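Local coordinates for ABC transporter substrate-binding protein (Pseudomonas aeruginosa, PDB 6R6K) that probably binds ferrous iron in the periplasm and delivers it to an ABC transporter for uptake, as the substrate-binding protein FpvC, at residues T55-V60 with S77-I82; L160-K165 with T271-I276; R172-G177 with L218-I223; E226-S231 with L245-G250. All coordinates share one frame; numbering follows the deposited sequence.

Overall arrangement
From the N terminus, interaction 1 is the first to close, joining the start of strand 58-61 to the loop leading into strand 84-86, its parallel neighbour in the same sheet. Interaction 2 then opens in the C-terminal part of helix 138-164 and closes only at helix 260-278, near the C terminus. Interactions 3 and 4 both fall within that span, one after the other: 3 pairs strands 172-176 and 222-225, and 4 joins the loop after strand 222-225 to strand 244-247 of the same parallel sheet. Interactions 2, 3 and 4 touch one another, whereas the centres of interactions 1 and 3 lie about 43 Å apart, on opposite sides of the chain's centre.

Interaction 1: T55-V60 with S77-I82; sequences TLDVVV and SEKPGI
Ile-82 points its delta methyl into the bend where the chain passes from Leu-56 into the strand. With CG1 anti to the backbone N (chi1 -165°) the side chain is extended, and CD1 comes within 3.7 Å of Leu-56 CB and 3.4 Å of Leu-56 O. The same methyl approaches CG2 of Val-59 at 4.1 Å; these two side chains cross at about a right angle, which limits their meeting to one methyl against another. Further back, CG1 of Ile-82 lies 3.9 Å from the carbonyl oxygen of Asp-57.

Lys-79 supplies the polar half. Extended beyond CG, it runs to Leu-56 O, where NZ donates a hydrogen bond of 2.7 Å. The C=O...N angle is 150° and the donor is tilted 30° from the carbonyl plane. Lys-79 and Asp-57 run alongside each other in the same sense, yet NZ and OD1 of Asp-57 stay 4.2 Å apart, too far for a salt bridge. A water fills the gap: it accepts from Lys-79 NZ at 2.9 Å and donates to Asp-57 OD1 at 3.2 Å. An ST turn at Ser-77 and a type I turn from Lys-79 to Ile-82 shape the loop.

The contact lies at the start of strand 58-61, which is connected through helix 68-76 to its parallel neighbour 84-86, a beta-alpha-beta unit. On the strand's other edge is 7-11, where the backbone N of Arg-8 holds Asp-57 OD2, while Val-58 packs on helix 116-133.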
# COMPACT_ATOMS: atom_id res chain seq x y z
N THR A 55 -14.70 18.14 -13.10
CA THR A 55 -13.57 19.01 -13.49
C THR A 55 -12.35 18.20 -13.95
O THR A 55 -11.37 18.79 -14.40
CB THR A 55 -13.18 19.96 -12.34
OG1 THR A 55 -12.46 19.23 -11.33
CG2 THR A 55 -14.36 20.68 -11.74
N LEU A 56 -12.41 16.86 -13.84
CA LEU A 56 -11.28 15.98 -14.20
C LEU A 56 -11.32 15.45 -15.62
O LEU A 56 -12.38 15.39 -16.23
CB LEU A 56 -11.16 14.80 -13.19
CG LEU A 56 -11.11 15.19 -11.71
CD1 LEU A 56 -11.10 13.97 -10.85
CD2 LEU A 56 -9.92 16.09 -11.41
N ASP A 57 -10.15 15.03 -16.15
CA ASP A 57 -10.01 14.46 -17.50
C ASP A 57 -9.78 12.94 -17.49
O ASP A 57 -10.08 12.27 -18.47
CB ASP A 57 -8.89 15.19 -18.30
CG ASP A 57 -9.08 16.69 -18.40
OD1 ASP A 57 -10.17 17.13 -18.85
OD2 ASP A 57 -8.14 17.43 -18.04
N VAL A 58 -9.26 12.42 -16.38
CA VAL A 58 -8.96 11.01 -16.12
C VAL A 58 -8.89 10.76 -14.60
O VAL A 58 -8.59 11.68 -13.84
CB VAL A 58 -7.66 10.56 -16.87
CG1 VAL A 58 -6.43 11.35 -16.44
CG2 VAL A 58 -7.41 9.05 -16.72
N VAL A 59 -9.14 9.51 -14.18
CA VAL A 59 -9.01 9.08 -12.79
C VAL A 59 -8.09 7.85 -12.78
O VAL A 59 -8.38 6.89 -13.48
CB VAL A 59 -10.38 8.80 -12.09
CG1 VAL A 59 -10.20 8.24 -10.67
CG2 VAL A 59 -11.26 10.06 -12.05
N VAL A 60 -6.98 7.89 -12.00
CA VAL A 60 -6.10 6.73 -11.84
C VAL A 60 -6.69 5.85 -10.71
O VAL A 60 -7.01 6.34 -9.63
CB VAL A 60 -4.62 7.10 -11.58
CG1 VAL A 60 -3.80 5.88 -11.24
CG2 VAL A 60 -4.03 7.85 -12.76
N SER A 77 -21.31 11.08 -10.56
CA SER A 77 -20.84 12.36 -11.09
C SER A 77 -21.49 12.79 -12.40
O SER A 77 -22.38 12.14 -12.94
CB SER A 77 -19.33 12.34 -11.24
OG SER A 77 -18.90 11.58 -12.36
N GLU A 78 -21.02 13.92 -12.91
CA GLU A 78 -21.44 14.50 -14.17
C GLU A 78 -20.65 13.94 -15.35
O GLU A 78 -21.03 14.14 -16.49
CB GLU A 78 -21.40 16.03 -14.07
CG GLU A 78 -22.49 16.59 -13.16
CD GLU A 78 -23.92 16.15 -13.47
OE1 GLU A 78 -24.39 16.41 -14.60
OE2 GLU A 78 -24.56 15.53 -12.59
N LYS A 79 -19.57 13.18 -15.07
CA LYS A 79 -18.75 12.48 -16.07
C LYS A 79 -18.67 10.97 -15.70
O LYS A 79 -17.57 10.50 -15.39
CB LYS A 79 -17.31 13.06 -16.13
CG LYS A 79 -17.17 14.34 -16.94
CD LYS A 79 -15.71 14.71 -17.09
CE LYS A 79 -15.59 16.09 -17.67
NZ LYS A 79 -14.18 16.49 -17.91
N PRO A 80 -19.78 10.17 -15.73
CA PRO A 80 -19.64 8.75 -15.36
C PRO A 80 -18.77 7.91 -16.32
O PRO A 80 -18.21 6.89 -15.94
CB PRO A 80 -21.09 8.26 -15.24
CG PRO A 80 -21.86 9.18 -16.09
CD PRO A 80 -21.19 10.50 -16.04
N GLY A 81 -18.60 8.36 -17.53
CA GLY A 81 -17.80 7.70 -18.55
C GLY A 81 -16.42 8.32 -18.73
O GLY A 81 -15.80 8.11 -19.76
N ILE A 82 -15.93 9.05 -17.70
CA ILE A 82 -14.60 9.66 -17.64
C ILE A 82 -13.53 8.59 -17.87
O ILE A 82 -13.67 7.50 -17.32
CB ILE A 82 -14.37 10.41 -16.27
CG1 ILE A 82 -13.14 11.36 -16.31
CG2 ILE A 82 -14.30 9.48 -15.06
CD1 ILE A 82 -12.95 12.21 -15.05
O HOH W 1 -12.58 18.91 -17.67

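Interaction 2: L160-K165 with T271-I276; sequences LARLNK and TVVRAI
A parallel helix pair brings Arg-162 and Leu-163, in the C-terminal part of helix 138-164, against Val-273 and Ile-276 of helix 260-278. Over these short segments the axes approach to 9.8 Å and run almost parallel (1°). In metal-specific substrate-binding proteins of the ZnuA-like family a long helix links the two lobes, and 138-164 probably does so here.

Val-273 divides its two methyls between the facing residues. CG1 meets Arg-162, whose chain bends at chi3 (70°) and crosses the valine at about a right angle; one guanidinium face then covers Val-273, with CB 3.8 Å above its plane, displaced toward the rim. NH1 of Arg-162 comes to 3.5 Å from Val-273 CG1. The charged end is held by a salt bridge from NH2 to Asp-270, with Asp-158 a more distant, weak partner. CG2 of Val-273 lies 3.8 Å from CD2 of Leu-163. That same leucine methyl presses on CD1 of Ile-276 at 3.5 Å, tighter than usual for two carbons, with the side chains roughly perpendicular.

Leu-163 also packs on Phe-171, just before strand 172-176. From helix 260-278, Val-272 and Ala-275 touch Phe-224 in the parallel sheet that contains strands 172-176 and 222-225.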
# COMPACT_ATOMS: atom_id res chain seq x y z
N LEU A 160 17.65 -5.14 -0.35
CA LEU A 160 18.02 -6.50 -0.73
C LEU A 160 19.49 -6.78 -0.39
O LEU A 160 19.80 -7.86 0.11
CB LEU A 160 17.72 -6.78 -2.21
CG LEU A 160 16.27 -7.08 -2.58
CD1 LEU A 160 16.12 -7.18 -4.06
CD2 LEU A 160 15.77 -8.36 -1.94
N ALA A 161 20.36 -5.76 -0.55
CA ALA A 161 21.79 -5.85 -0.20
C ALA A 161 22.00 -5.99 1.31
O ALA A 161 22.88 -6.73 1.74
CB ALA A 161 22.53 -4.62 -0.72
N ARG A 162 21.19 -5.30 2.12
CA ARG A 162 21.27 -5.33 3.59
C ARG A 162 20.75 -6.66 4.18
O ARG A 162 21.23 -7.10 5.23
CB ARG A 162 20.53 -4.13 4.18
CG ARG A 162 21.28 -2.81 4.01
CD ARG A 162 20.38 -1.60 4.19
NE ARG A 162 19.96 -1.45 5.58
CZ ARG A 162 18.91 -0.73 5.98
NH1 ARG A 162 18.61 -0.66 7.28
NH2 ARG A 162 18.16 -0.09 5.10
N LEU A 163 19.79 -7.30 3.50
CA LEU A 163 19.22 -8.60 3.86
C LEU A 163 20.14 -9.74 3.38
O LEU A 163 20.08 -10.84 3.94
CB LEU A 163 17.79 -8.75 3.31
CG LEU A 163 16.73 -7.79 3.89
CD1 LEU A 163 15.40 -7.88 3.13
CD2 LEU A 163 16.51 -8.03 5.38
N ASN A 164 21.00 -9.48 2.39
CA ASN A 164 21.97 -10.46 1.85
C ASN A 164 22.96 -10.86 2.93
O ASN A 164 23.47 -11.98 2.89
CB ASN A 164 22.73 -9.88 0.66
CG ASN A 164 22.12 -10.09 -0.71
OD1 ASN A 164 20.92 -10.36 -0.91
ND2 ASN A 164 22.96 -9.91 -1.72
N LYS A 165 23.24 -9.96 3.89
CA LYS A 165 24.15 -10.17 5.01
C LYS A 165 23.61 -11.22 6.02
O LYS A 165 24.40 -11.90 6.69
CB LYS A 165 24.38 -8.83 5.75
CG LYS A 165 25.06 -7.74 4.91
CD LYS A 165 24.71 -6.34 5.42
CE LYS A 165 25.92 -5.46 5.63
NZ LYS A 165 26.58 -5.72 6.94
N THR A 271 12.65 -0.97 8.70
CA THR A 271 12.05 -1.78 9.77
C THR A 271 12.22 -3.27 9.48
O THR A 271 12.65 -3.99 10.36
CB THR A 271 10.59 -1.40 10.03
OG1 THR A 271 10.52 0.02 10.19
CG2 THR A 271 10.00 -2.09 11.27
N VAL A 272 11.92 -3.71 8.23
CA VAL A 272 12.06 -5.11 7.81
C VAL A 272 13.53 -5.56 7.99
O VAL A 272 13.77 -6.62 8.57
CB VAL A 272 11.52 -5.34 6.37
CG1 VAL A 272 11.92 -6.71 5.82
CG2 VAL A 272 10.00 -5.17 6.33
N VAL A 273 14.50 -4.74 7.53
CA VAL A 273 15.92 -5.01 7.64
C VAL A 273 16.33 -5.10 9.13
O VAL A 273 16.92 -6.12 9.53
CB VAL A 273 16.78 -4.02 6.81
CG1 VAL A 273 18.26 -4.14 7.15
CG2 VAL A 273 16.55 -4.24 5.32
N ARG A 274 15.95 -4.09 9.95
CA ARG A 274 16.20 -4.03 11.40
C ARG A 274 15.60 -5.27 12.11
O ARG A 274 16.27 -5.85 12.97
CB ARG A 274 15.62 -2.73 11.99
CG ARG A 274 15.68 -2.59 13.51
CD ARG A 274 15.36 -1.18 14.01
NE ARG A 274 14.08 -0.66 13.52
CZ ARG A 274 12.93 -0.73 14.19
NH1 ARG A 274 11.82 -0.21 13.67
NH2 ARG A 274 12.87 -1.31 15.38
N ALA A 275 14.37 -5.68 11.74
CA ALA A 275 13.68 -6.84 12.32
C ALA A 275 14.50 -8.13 12.12
O ALA A 275 14.78 -8.83 13.10
CB ALA A 275 12.30 -7.00 11.71
N ILE A 276 14.95 -8.39 10.86
CA ILE A 276 15.73 -9.57 10.47
C ILE A 276 17.15 -9.54 11.05
O ILE A 276 17.63 -10.58 11.51
CB ILE A 276 15.69 -9.77 8.94
CG1 ILE A 276 14.25 -10.05 8.47
CG2 ILE A 276 16.61 -10.90 8.48
CD1 ILE A 276 13.99 -9.72 7.03

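Interaction 3: R172-G177 with L218-I223; sequences RVATIG and LDVKVI. Unlike the reference sequence in segment 172-177: Gly-177 (reference His).
Ala-174 sits in the closely packed half of this contact, its CB surrounded by three apolar side chains. Val-220 CG2 is at 3.6 Å from that CB, Ile-223 CG1 at 3.7 Å and Leu-218 CD1 at 3.8 Å. The backbones agree with this fit: Ala-174 and Ile-223 form a parallel beta bridge, Ala-174 N donates to Val-222 O at 3.3 Å, and Ile-223 CA makes a C-H...O contact with Ala-174 O. On another side of the strand pair, Val-173 and Val-222 project together, their CG1 methyls 3.8 Å apart.

The looser end is toward solvent, where Asp-219 is exposed and Arg-172 partly so. The arginine bends at chi3 (74°), bringing its guanidinium edge to the carboxylate in a salt bridge. NH2 donates to Asp-219 OD1 at 2.9 Å, with the oxygen close to the guanidinium plane. It approaches from the syn side but 34° out of the carboxylate plane, as expected with the two flat groups 72° apart; the additional bonds, NH1 to OD1 and NH2 to OD2, are weak. Between the two halves, Val-220 CG1 lies 3.4 Å from Arg-172 O.

Strand 172-176 is flanked by 190-195 on its other edge, with which Val-173 and Thr-175 share backbone hydrogen bonds. Beyond 222-225 comes strand 244-247, whose Leu-245 packs on both Ile-176 and Ile-223, completing the order of this four-stranded parallel sheet.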
# COMPACT_ATOMS: atom_id res chain seq x y z
N ARG A 172 12.42 -16.62 8.23
CA ARG A 172 11.18 -17.29 8.65
C ARG A 172 10.49 -16.32 9.66
O ARG A 172 11.00 -16.10 10.76
CB ARG A 172 11.45 -18.67 9.30
CG ARG A 172 11.96 -19.75 8.34
CD ARG A 172 12.09 -21.12 9.01
NE ARG A 172 10.78 -21.76 9.25
CZ ARG A 172 10.16 -21.82 10.43
NH1 ARG A 172 10.72 -21.30 11.51
NH2 ARG A 172 8.97 -22.39 10.53
N VAL A 173 9.40 -15.68 9.21
CA VAL A 173 8.61 -14.72 9.99
C VAL A 173 7.15 -15.17 10.01
O VAL A 173 6.81 -16.17 9.37
CB VAL A 173 8.76 -13.24 9.49
CG1 VAL A 173 10.19 -12.74 9.61
CG2 VAL A 173 8.20 -13.04 8.06
N ALA A 174 6.29 -14.43 10.70
CA ALA A 174 4.85 -14.66 10.75
C ALA A 174 4.18 -13.29 10.68
O ALA A 174 4.87 -12.26 10.81
CB ALA A 174 4.46 -15.40 12.03
N THR A 175 2.86 -13.26 10.41
CA THR A 175 2.12 -12.00 10.34
C THR A 175 0.79 -12.02 11.08
O THR A 175 0.20 -13.08 11.27
CB THR A 175 1.85 -11.55 8.87
OG1 THR A 175 0.80 -12.34 8.31
CG2 THR A 175 3.08 -11.54 8.00
N ILE A 176 0.30 -10.83 11.41
CA ILE A 176 -1.05 -10.62 11.92
C ILE A 176 -1.65 -9.89 10.72
O ILE A 176 -1.23 -8.78 10.41
CB ILE A 176 -1.13 -9.84 13.28
CG1 ILE A 176 -0.48 -10.67 14.42
CG2 ILE A 176 -2.59 -9.53 13.63
CD1 ILE A 176 -0.33 -9.98 15.80
N GLY A 177 -2.48 -10.60 9.98
CA GLY A 177 -3.08 -10.10 8.75
C GLY A 177 -2.16 -10.17 7.54
O GLY A 177 -0.97 -10.45 7.66
N LEU A 218 3.99 -20.48 17.81
CA LEU A 218 4.84 -20.31 16.62
C LEU A 218 6.33 -20.50 16.92
O LEU A 218 6.75 -20.33 18.07
CB LEU A 218 4.57 -18.94 15.93
CG LEU A 218 3.14 -18.69 15.44
CD1 LEU A 218 2.96 -17.28 14.96
CD2 LEU A 218 2.75 -19.63 14.34
N ASP A 219 7.13 -20.87 15.88
CA ASP A 219 8.57 -21.12 16.01
C ASP A 219 9.46 -19.94 15.53
O ASP A 219 10.69 -20.05 15.51
CB ASP A 219 8.97 -22.44 15.31
CG ASP A 219 8.47 -22.64 13.88
OD1 ASP A 219 8.17 -21.62 13.19
OD2 ASP A 219 8.38 -23.81 13.44
N VAL A 220 8.83 -18.83 15.17
CA VAL A 220 9.48 -17.60 14.68
C VAL A 220 9.57 -16.54 15.80
O VAL A 220 8.81 -16.61 16.77
CB VAL A 220 8.76 -17.06 13.42
CG1 VAL A 220 8.76 -18.11 12.32
CG2 VAL A 220 7.34 -16.61 13.74
N LYS A 221 10.51 -15.58 15.68
CA LYS A 221 10.68 -14.54 16.70
C LYS A 221 10.21 -13.18 16.21
O LYS A 221 9.96 -12.30 17.03
CB LYS A 221 12.14 -14.46 17.21
CG LYS A 221 12.67 -15.73 17.90
CD LYS A 221 12.23 -15.89 19.36
CE LYS A 221 12.79 -17.17 19.94
NZ LYS A 221 12.58 -17.24 21.41
N VAL A 222 10.10 -12.99 14.88
CA VAL A 222 9.67 -11.73 14.27
C VAL A 222 8.26 -11.85 13.71
O VAL A 222 7.96 -12.81 13.00
CB VAL A 222 10.71 -11.20 13.23
CG1 VAL A 222 10.15 -10.06 12.37
CG2 VAL A 222 11.99 -10.75 13.93
N ILE A 223 7.41 -10.87 14.02
CA ILE A 223 6.03 -10.79 13.55
C ILE A 223 5.74 -9.42 12.99
O ILE A 223 5.99 -8.42 13.66
CB ILE A 223 5.00 -11.28 14.64
CG1 ILE A 223 4.83 -12.80 14.61
CG2 ILE A 223 3.62 -10.64 14.52
CD1 ILE A 223 5.64 -13.46 15.49

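Interaction 4: E226-S231 with L245-G250; sequences EIDFPS and LYSLSG. Unlike the reference sequence in segment 245-250: Gly-250 (reference His). With EDO (1,2-ethanediol), chain B; EDO (1,2-ethanediol), chain R; EDO (1,2-ethanediol), chain Y.
Phe-229 turns the edge of its ring to Leu-245. Traced outward, its CB lies 3.9 Å from O2 of a bound 1,2-ethanediol, probably from the crystallisation liquor. Chi1 of -61° sets CG anti to the carbonyl carbon, and chi2 of -77° turns the CD2 edge to face Leu-245. There CD2 meets Leu-245 CD2 at 3.8 Å, in the plane of the ring, and the side chains cross at about a right angle. Over the ring centre, on one face, Ile-227 CG2 sits 3.5 Å above the plane. The ring also packs on Val-234 and Ile-237 of helix 231-241, for which Pro-230 is the N-cap.

The diol fits between the segments. Its O1 donates to Leu-245 O at 2.7 Å, its O2 accepts a weak bond from Phe-229 N at 3.1 Å, and its C2 lies 3.4 Å from Ser-247 OG. Asp-228 brings OD1 to 3.3 Å from Ser-247 OG, but that hydroxyl is hydrogen-bonded to Ser-225 O at the end of the adjacent strand.

Two further diols bind at Glu-226 OE2 and Gly-250 N; Gly-250 stands where the reference sequence has histidine, so that site belongs to the variant as crystallised. The direct contact is mixed: Phe-229 and Leu-245 form its apolar part, Asp-228 beside Ser-247 its polar part. The diols show that small hydroxylic molecules can reach donors and acceptors here, and say nothing about the natural ligand.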
# COMPACT_ATOMS: atom_id res chain seq x y z
N GLU A 226 -0.35 -6.01 11.01
CA GLU A 226 -1.28 -5.15 10.27
C GLU A 226 -1.90 -4.18 11.32
O GLU A 226 -2.19 -3.02 11.05
CB GLU A 226 -2.35 -6.07 9.66
CG GLU A 226 -3.48 -5.47 8.87
CD GLU A 226 -4.34 -6.55 8.27
OE1 GLU A 226 -5.44 -6.79 8.80
OE2 GLU A 226 -3.91 -7.18 7.28
N ILE A 227 -2.08 -4.68 12.53
CA ILE A 227 -2.64 -3.93 13.63
C ILE A 227 -1.51 -3.25 14.38
O ILE A 227 -0.63 -3.89 14.94
CB ILE A 227 -3.48 -4.86 14.54
CG1 ILE A 227 -4.67 -5.48 13.74
CG2 ILE A 227 -3.91 -4.10 15.83
CD1 ILE A 227 -5.57 -6.42 14.61
N ASP A 228 -1.57 -1.93 14.41
CA ASP A 228 -0.57 -1.13 15.07
C ASP A 228 -0.94 -0.89 16.54
O ASP A 228 -1.53 0.12 16.89
CB ASP A 228 -0.38 0.15 14.25
CG ASP A 228 0.82 0.94 14.64
OD1 ASP A 228 1.77 0.36 15.23
OD2 ASP A 228 0.81 2.15 14.37
N PHE A 229 -0.62 -1.85 17.39
CA PHE A 229 -0.97 -1.79 18.79
C PHE A 229 -0.22 -0.72 19.55
O PHE A 229 0.97 -0.55 19.33
CB PHE A 229 -0.67 -3.14 19.50
CG PHE A 229 -1.40 -4.35 19.00
CD1 PHE A 229 -2.73 -4.57 19.35
CD2 PHE A 229 -0.75 -5.31 18.26
CE1 PHE A 229 -3.39 -5.72 18.93
CE2 PHE A 229 -1.41 -6.46 17.84
CZ PHE A 229 -2.72 -6.67 18.20
N PRO A 230 -0.89 -0.08 20.51
CA PRO A 230 -0.19 0.83 21.44
C PRO A 230 0.93 0.09 22.21
O PRO A 230 0.81 -1.13 22.43
CB PRO A 230 -1.29 1.24 22.41
CG PRO A 230 -2.56 1.02 21.66
CD PRO A 230 -2.31 -0.21 20.87
N SER A 231 2.02 0.80 22.59
CA SER A 231 3.20 0.22 23.26
C SER A 231 2.91 -0.74 24.42
O SER A 231 3.63 -1.73 24.55
CB SER A 231 4.17 1.29 23.72
OG SER A 231 3.53 2.14 24.66
N LEU A 245 7.11 -7.79 17.89
CA LEU A 245 6.08 -7.27 17.01
C LEU A 245 6.52 -6.00 16.28
O LEU A 245 6.98 -5.05 16.91
CB LEU A 245 4.79 -7.08 17.82
CG LEU A 245 3.52 -7.29 17.01
CD1 LEU A 245 2.67 -8.36 17.62
CD2 LEU A 245 2.74 -6.01 16.91
N TYR A 246 6.42 -6.00 14.93
CA TYR A 246 6.82 -4.90 14.07
C TYR A 246 5.66 -4.41 13.22
O TYR A 246 4.94 -5.19 12.61
CB TYR A 246 7.98 -5.30 13.16
CG TYR A 246 9.27 -5.57 13.91
CD1 TYR A 246 9.56 -6.83 14.41
CD2 TYR A 246 10.21 -4.55 14.11
CE1 TYR A 246 10.73 -7.08 15.12
CE2 TYR A 246 11.41 -4.80 14.79
CZ TYR A 246 11.66 -6.07 15.29
OH TYR A 246 12.85 -6.33 15.94
N SER A 247 5.49 -3.11 13.17
CA SER A 247 4.43 -2.55 12.36
C SER A 247 5.04 -1.75 11.23
O SER A 247 6.12 -1.16 11.38
CB SER A 247 3.55 -1.65 13.22
OG SER A 247 2.29 -2.29 13.34
N LEU A 248 4.33 -1.71 10.10
CA LEU A 248 4.78 -0.95 8.93
C LEU A 248 3.73 0.10 8.53
O LEU A 248 2.58 -0.02 8.93
CB LEU A 248 5.10 -1.89 7.72
CG LEU A 248 6.18 -2.98 7.96
CD1 LEU A 248 6.29 -3.91 6.76
CD2 LEU A 248 7.52 -2.35 8.26
N SER A 249 4.13 1.11 7.75
CA SER A 249 3.18 2.14 7.27
C SER A 249 2.44 1.60 6.06
O SER A 249 3.04 1.00 5.18
CB SER A 249 3.91 3.41 6.87
OG SER A 249 3.03 4.28 6.20
N GLY A 250 1.16 1.89 6.00
CA GLY A 250 0.32 1.50 4.88
C GLY A 250 0.21 2.62 3.88
O GLY A 250 -0.52 2.48 2.89
C1 EDO B . 4.63 -2.12 17.40
O1 EDO B . 5.95 -2.53 17.08
C2 EDO B . 3.58 -2.75 16.46
O2 EDO B . 2.29 -2.76 17.06
C1 EDO R . -1.05 3.77 8.17
O1 EDO R . -0.70 2.39 8.05
C2 EDO R . 0.15 4.70 7.82
O2 EDO R . 1.14 4.59 8.84
C1 EDO Y . -8.00 -9.15 5.39
O1 EDO Y . -9.34 -9.63 5.55
C2 EDO Y . -7.22 -9.16 6.75
O2 EDO Y . -5.82 -9.22 6.50